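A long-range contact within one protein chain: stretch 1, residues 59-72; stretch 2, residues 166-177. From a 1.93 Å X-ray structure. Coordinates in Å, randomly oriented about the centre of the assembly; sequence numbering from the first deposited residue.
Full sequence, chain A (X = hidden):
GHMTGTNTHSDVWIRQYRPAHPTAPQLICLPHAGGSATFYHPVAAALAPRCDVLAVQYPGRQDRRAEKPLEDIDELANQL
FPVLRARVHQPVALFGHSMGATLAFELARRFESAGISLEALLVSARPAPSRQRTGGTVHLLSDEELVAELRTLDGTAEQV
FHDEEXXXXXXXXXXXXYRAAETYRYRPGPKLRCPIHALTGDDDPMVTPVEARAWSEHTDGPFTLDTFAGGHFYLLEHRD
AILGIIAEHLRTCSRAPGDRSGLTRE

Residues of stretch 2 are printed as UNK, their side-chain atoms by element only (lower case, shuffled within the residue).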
# COMPACT_ATOMS: atom_id res chain seq x y z
N PRO A 59 -0.42 -8.90 -10.23
CA PRO A 59 -0.19 -10.10 -11.03
C PRO A 59 0.77 -11.05 -10.34
O PRO A 59 1.69 -10.63 -9.62
CB PRO A 59 0.42 -9.56 -12.33
CG PRO A 59 -0.04 -8.12 -12.40
CD PRO A 59 -0.10 -7.65 -10.95
N GLY A 60 0.56 -12.34 -10.60
CA GLY A 60 1.49 -13.36 -10.20
C GLY A 60 1.15 -14.12 -8.94
O GLY A 60 1.92 -14.99 -8.54
N ARG A 61 0.02 -13.83 -8.31
CA ARG A 61 -0.35 -14.49 -7.07
C ARG A 61 -1.79 -14.98 -7.12
O ARG A 61 -2.64 -14.36 -7.76
CB ARG A 61 -0.17 -13.55 -5.87
CG ARG A 61 -1.13 -12.37 -5.87
CD ARG A 61 -0.41 -11.11 -5.42
NE ARG A 61 0.67 -10.77 -6.33
CZ ARG A 61 1.84 -10.29 -5.96
NH1 ARG A 61 2.08 -10.04 -4.68
NH2 ARG A 61 2.76 -10.01 -6.88
N GLN A 62 -2.04 -16.10 -6.44
CA GLN A 62 -3.38 -16.66 -6.32
C GLN A 62 -4.00 -16.84 -7.70
O GLN A 62 -3.48 -17.58 -8.52
CB GLN A 62 -4.24 -15.79 -5.42
CG GLN A 62 -3.64 -15.59 -4.01
CD GLN A 62 -4.49 -14.68 -3.14
OE1 GLN A 62 -5.22 -13.83 -3.64
NE2 GLN A 62 -4.40 -14.86 -1.83
N ASP A 63 -5.14 -16.20 -7.95
CA ASP A 63 -5.84 -16.39 -9.21
C ASP A 63 -5.07 -15.77 -10.37
O ASP A 63 -5.36 -16.11 -11.52
CB ASP A 63 -7.24 -15.79 -9.15
CG ASP A 63 -7.21 -14.30 -8.88
OD1 ASP A 63 -6.84 -13.90 -7.76
OD2 ASP A 63 -7.56 -13.53 -9.79
N ARG A 64 -4.12 -14.86 -10.10
CA ARG A 64 -3.27 -14.27 -11.13
C ARG A 64 -1.90 -14.95 -11.24
O ARG A 64 -0.97 -14.37 -11.80
CB ARG A 64 -3.09 -12.78 -10.85
CG ARG A 64 -4.38 -12.02 -10.65
CD ARG A 64 -4.15 -10.55 -10.69
NE ARG A 64 -3.91 -10.07 -12.04
CZ ARG A 64 -3.73 -8.81 -12.40
NH1 ARG A 64 -3.69 -7.84 -11.50
NH2 ARG A 64 -3.52 -8.52 -13.69
N ARG A 65 -1.74 -16.16 -10.70
CA ARG A 65 -0.43 -16.79 -10.67
C ARG A 65 0.12 -17.00 -12.08
O ARG A 65 1.33 -16.93 -12.30
CB ARG A 65 -0.49 -18.12 -9.92
CG ARG A 65 0.69 -18.35 -9.00
CD ARG A 65 0.52 -19.62 -8.19
NE ARG A 65 0.33 -19.34 -6.76
CZ ARG A 65 -0.80 -19.57 -6.09
NH1 ARG A 65 -1.86 -20.09 -6.70
NH2 ARG A 65 -0.87 -19.27 -4.80
N ALA A 66 -0.76 -17.25 -13.05
CA ALA A 66 -0.29 -17.46 -14.42
C ALA A 66 0.31 -16.19 -15.00
O ALA A 66 1.24 -16.26 -15.83
CB ALA A 66 -1.43 -17.96 -15.30
N GLU A 67 -0.17 -15.02 -14.59
CA GLU A 67 0.37 -13.77 -15.11
C GLU A 67 1.79 -13.55 -14.62
O GLU A 67 2.12 -13.86 -13.47
CB GLU A 67 -0.53 -12.60 -14.72
CG GLU A 67 -1.99 -12.81 -15.13
CD GLU A 67 -2.85 -11.58 -14.89
OE1 GLU A 67 -2.46 -10.49 -15.39
OE2 GLU A 67 -3.91 -11.71 -14.21
N LYS A 68 2.62 -13.02 -15.48
CA LYS A 68 4.00 -12.72 -15.10
C LYS A 68 3.99 -11.61 -14.05
O LYS A 68 3.34 -10.59 -14.25
CB LYS A 68 4.81 -12.28 -16.32
CG LYS A 68 6.31 -12.27 -16.12
CD LYS A 68 6.84 -10.84 -15.98
CE LYS A 68 8.30 -10.82 -15.54
NZ LYS A 68 8.47 -11.35 -14.15
N PRO A 69 4.69 -11.78 -12.93
CA PRO A 69 4.68 -10.72 -11.91
C PRO A 69 5.47 -9.50 -12.36
O PRO A 69 6.46 -9.59 -13.08
CB PRO A 69 5.33 -11.39 -10.70
CG PRO A 69 6.18 -12.46 -11.28
CD PRO A 69 5.49 -12.94 -12.52
N LEU A 70 4.99 -8.34 -11.95
CA LEU A 70 5.66 -7.09 -12.28
C LEU A 70 6.86 -6.88 -11.36
O LEU A 70 6.90 -7.37 -10.23
CB LEU A 70 4.68 -5.92 -12.16
CG LEU A 70 3.52 -6.00 -13.18
CD1 LEU A 70 2.57 -4.83 -12.96
CD2 LEU A 70 4.06 -6.02 -14.61
N GLU A 71 7.83 -6.14 -11.85
CA GLU A 71 9.11 -5.98 -11.17
C GLU A 71 9.45 -4.52 -10.86
O GLU A 71 10.58 -4.25 -10.47
CB GLU A 71 10.23 -6.59 -12.03
CG GLU A 71 10.10 -8.09 -12.24
CD GLU A 71 11.13 -8.64 -13.20
OE1 GLU A 71 11.87 -7.84 -13.81
OE2 GLU A 71 11.19 -9.87 -13.35
N ASP A 72 8.51 -3.60 -11.04
CA ASP A 72 8.80 -2.17 -10.98
C ASP A 72 7.56 -1.49 -10.42
O ASP A 72 6.45 -1.77 -10.88
CB ASP A 72 9.17 -1.61 -12.36
CG ASP A 72 9.31 -0.10 -12.35
OD1 ASP A 72 10.25 0.42 -11.71
OD2 ASP A 72 8.48 0.58 -12.99
N UNK A 166 4.49 -25.04 -2.82
CA UNK A 166 3.64 -23.87 -2.86
C UNK A 166 4.42 -22.55 -2.79
O UNK A 166 4.00 -21.54 -3.35
c UNK A 166 1.68 -22.76 -1.45
c UNK A 166 1.14 -22.30 -2.81
c UNK A 166 2.70 -23.87 -1.66
c UNK A 166 2.27 -21.58 -0.68
N UNK A 167 5.55 -22.58 -2.09
CA UNK A 167 6.41 -21.40 -2.01
C UNK A 167 7.11 -21.20 -3.33
O UNK A 167 7.35 -20.06 -3.72
c UNK A 167 7.41 -21.58 -0.85
c UNK A 167 6.70 -21.99 0.45
c UNK A 167 8.49 -22.61 -1.22
N UNK A 168 7.43 -22.28 -4.04
CA UNK A 168 8.06 -22.14 -5.35
C UNK A 168 7.07 -21.60 -6.38
O UNK A 168 7.44 -20.81 -7.25
c UNK A 168 12.12 -24.55 -7.14
c UNK A 168 10.53 -25.06 -5.31
c UNK A 168 9.40 -24.22 -4.72
n UNK A 168 11.52 -24.22 -6.00
n UNK A 168 13.00 -23.71 -7.68
c UNK A 168 8.63 -23.48 -5.81
n UNK A 168 11.85 -25.70 -7.74
N UNK A 169 5.81 -22.02 -6.29
CA UNK A 169 4.76 -21.42 -7.11
C UNK A 169 4.63 -19.93 -6.83
O UNK A 169 4.35 -19.15 -7.74
c UNK A 169 2.90 -22.91 -8.03
c UNK A 169 3.42 -22.11 -6.85
c UNK A 169 1.47 -24.62 -6.37
s UNK A 169 1.21 -23.49 -7.72
N UNK A 170 4.85 -19.51 -5.58
CA UNK A 170 4.69 -18.11 -5.19
C UNK A 170 6.01 -17.34 -5.25
O UNK A 170 5.98 -16.10 -5.27
c UNK A 170 4.12 -18.03 -3.78
N UNK A 171 7.14 -18.03 -5.29
CA UNK A 171 8.42 -17.33 -5.22
C UNK A 171 8.61 -16.34 -6.35
O UNK A 171 9.06 -15.21 -6.08
c UNK A 171 11.82 -19.05 -4.37
c UNK A 171 10.71 -18.01 -4.24
c UNK A 171 9.56 -18.35 -5.19
c UNK A 171 10.25 -17.92 -2.79
N UNK A 172 8.32 -16.67 -7.60
CA UNK A 172 8.48 -15.67 -8.67
C UNK A 172 7.75 -14.37 -8.38
O UNK A 172 8.27 -13.29 -8.70
c UNK A 172 8.09 -17.84 -9.62
c UNK A 172 7.92 -17.99 -8.13
c UNK A 172 7.93 -16.38 -9.92
N UNK A 173 6.56 -14.45 -7.79
CA UNK A 173 5.81 -13.24 -7.46
C UNK A 173 6.44 -12.51 -6.28
O UNK A 173 6.51 -11.27 -6.28
c UNK A 173 4.36 -13.59 -7.16
N UNK A 174 6.92 -13.25 -5.28
CA UNK A 174 7.59 -12.61 -4.14
C UNK A 174 8.88 -11.93 -4.60
O UNK A 174 9.16 -10.79 -4.23
c UNK A 174 8.62 -13.01 -1.88
c UNK A 174 6.52 -14.27 -2.56
c UNK A 174 7.86 -13.64 -3.04
c UNK A 174 6.70 -15.48 -1.69
N UNK A 175 9.67 -12.61 -5.42
CA UNK A 175 10.91 -12.02 -5.91
C UNK A 175 10.62 -10.76 -6.70
O UNK A 175 11.25 -9.73 -6.46
n UNK A 175 15.85 -14.15 -6.41
c UNK A 175 13.06 -12.56 -7.21
c UNK A 175 13.69 -13.54 -8.17
n UNK A 175 15.14 -16.33 -6.24
c UNK A 175 11.68 -13.04 -6.75
n UNK A 175 13.96 -14.85 -7.55
c UNK A 175 14.98 -15.10 -6.73
N UNK A 176 9.68 -10.82 -7.65
CA UNK A 176 9.29 -9.63 -8.39
C UNK A 176 8.83 -8.49 -7.51
O UNK A 176 9.15 -7.33 -7.76
N UNK A 177 8.04 -8.79 -6.47
CA UNK A 177 7.59 -7.76 -5.53
C UNK A 177 8.78 -7.14 -4.80
O UNK A 177 8.88 -5.91 -4.66
o UNK A 177 4.94 -8.15 -6.18
o UNK A 177 4.40 -9.21 -4.34
c UNK A 177 5.22 -8.58 -5.06
c UNK A 177 6.62 -8.36 -4.51
O HOH W 1 4.19 -16.64 -8.26

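Position 166 carries four carbons forked at the second, the pattern of leucine. One carbon of the fork reaches the guanidinium of R65: L166 CD2 lies 4.1 Å from R65 NH2, a loose touch at the exposed end of the contact.

Position 167 has one carbon bearing two more, so it is valine; V167 lies in the helix and is out of reach of stretch 1. Position 168 shows three carbons, a nitrogen and a carbon with two further nitrogens. That is arginine, and R168 also stays clear of the loop.

At 169 the chain is unbranched: two carbons, a sulfur and a last carbon, hence methionine. Its CB points toward stretch 1, and M169 SD sits 4.0 Å from R65 CD. The same arginine carbon, R65 CD, is 3.9 Å from M169 O, so the R65 side chain, though poorly ordered, lies along this part of the helix.

Position 170 has a single carbon: alanine, with its CB directed sideways. Position 171, four carbons forked at the second, is a second leucine, buried but far from stretch 1.

At 172 three carbons close a ring onto the backbone nitrogen, which defines proline. Without an N-H, P172 cannot bond to the turn before, and the helix kinks here. Its carbonyl still faces the loop, with P172 O 3.4 Å from P69 CG.

Position 173 again has one carbon, and it is alanine. Its CB points toward the loop: A173 CB is 3.1 Å from G60 O and 4.3 Å from P69 CB. G60 faces it closely: an ideal CB on G60 would be only 3.3 Å from A173 CB and would clash with P69 CB, while the glycine's backbone angles by themselves call for no side chain. Water 1 bridges nearby, its oxygen donating to G60 O (2.8 Å) and to M169 O (2.6 Å) and accepting from A173 N (3.3 Å), a nitrogen left only a weak helix bond at the kink.

Position 174 has four carbons forked at the first, one arm two carbons long: isoleucine, pointing away. Position 175 repeats the arginine pattern, and R175 makes no contact with stretch 1.

Position 176 has no side-chain atoms and is glycine. An ideal CB on G176 would lie 3.0 Å from L70 O and 3.4 Å from P69 CB, so the bare CA lets the loop come close. E71 CA packs 3.7 Å from G176 O.

Position 177 has two carbons, the second carrying two oxygens: aspartate. Although its CB points away, the carboxylate turns back to R61. R61 NH1 donates to D177 OD2 at a very short 2.5 Å, and R61 NH2 donates to D177 OD1 at 2.9 Å.

The contact combines close packing of small residues with a salt bridge. A173 lets G60 and P69 come close, and G176, three residues on, does the same for L70 and E71. A173 CB covers one face of the R61 guanidinium, and D177 OD2 lies at its edge. R61 NH2 also donates to P59 O at 3.0 Å, so the same guanidinium is bound to its own stretch as well as to D177.

Stretch 2, residues 166-177: LVRMALPAIRGD
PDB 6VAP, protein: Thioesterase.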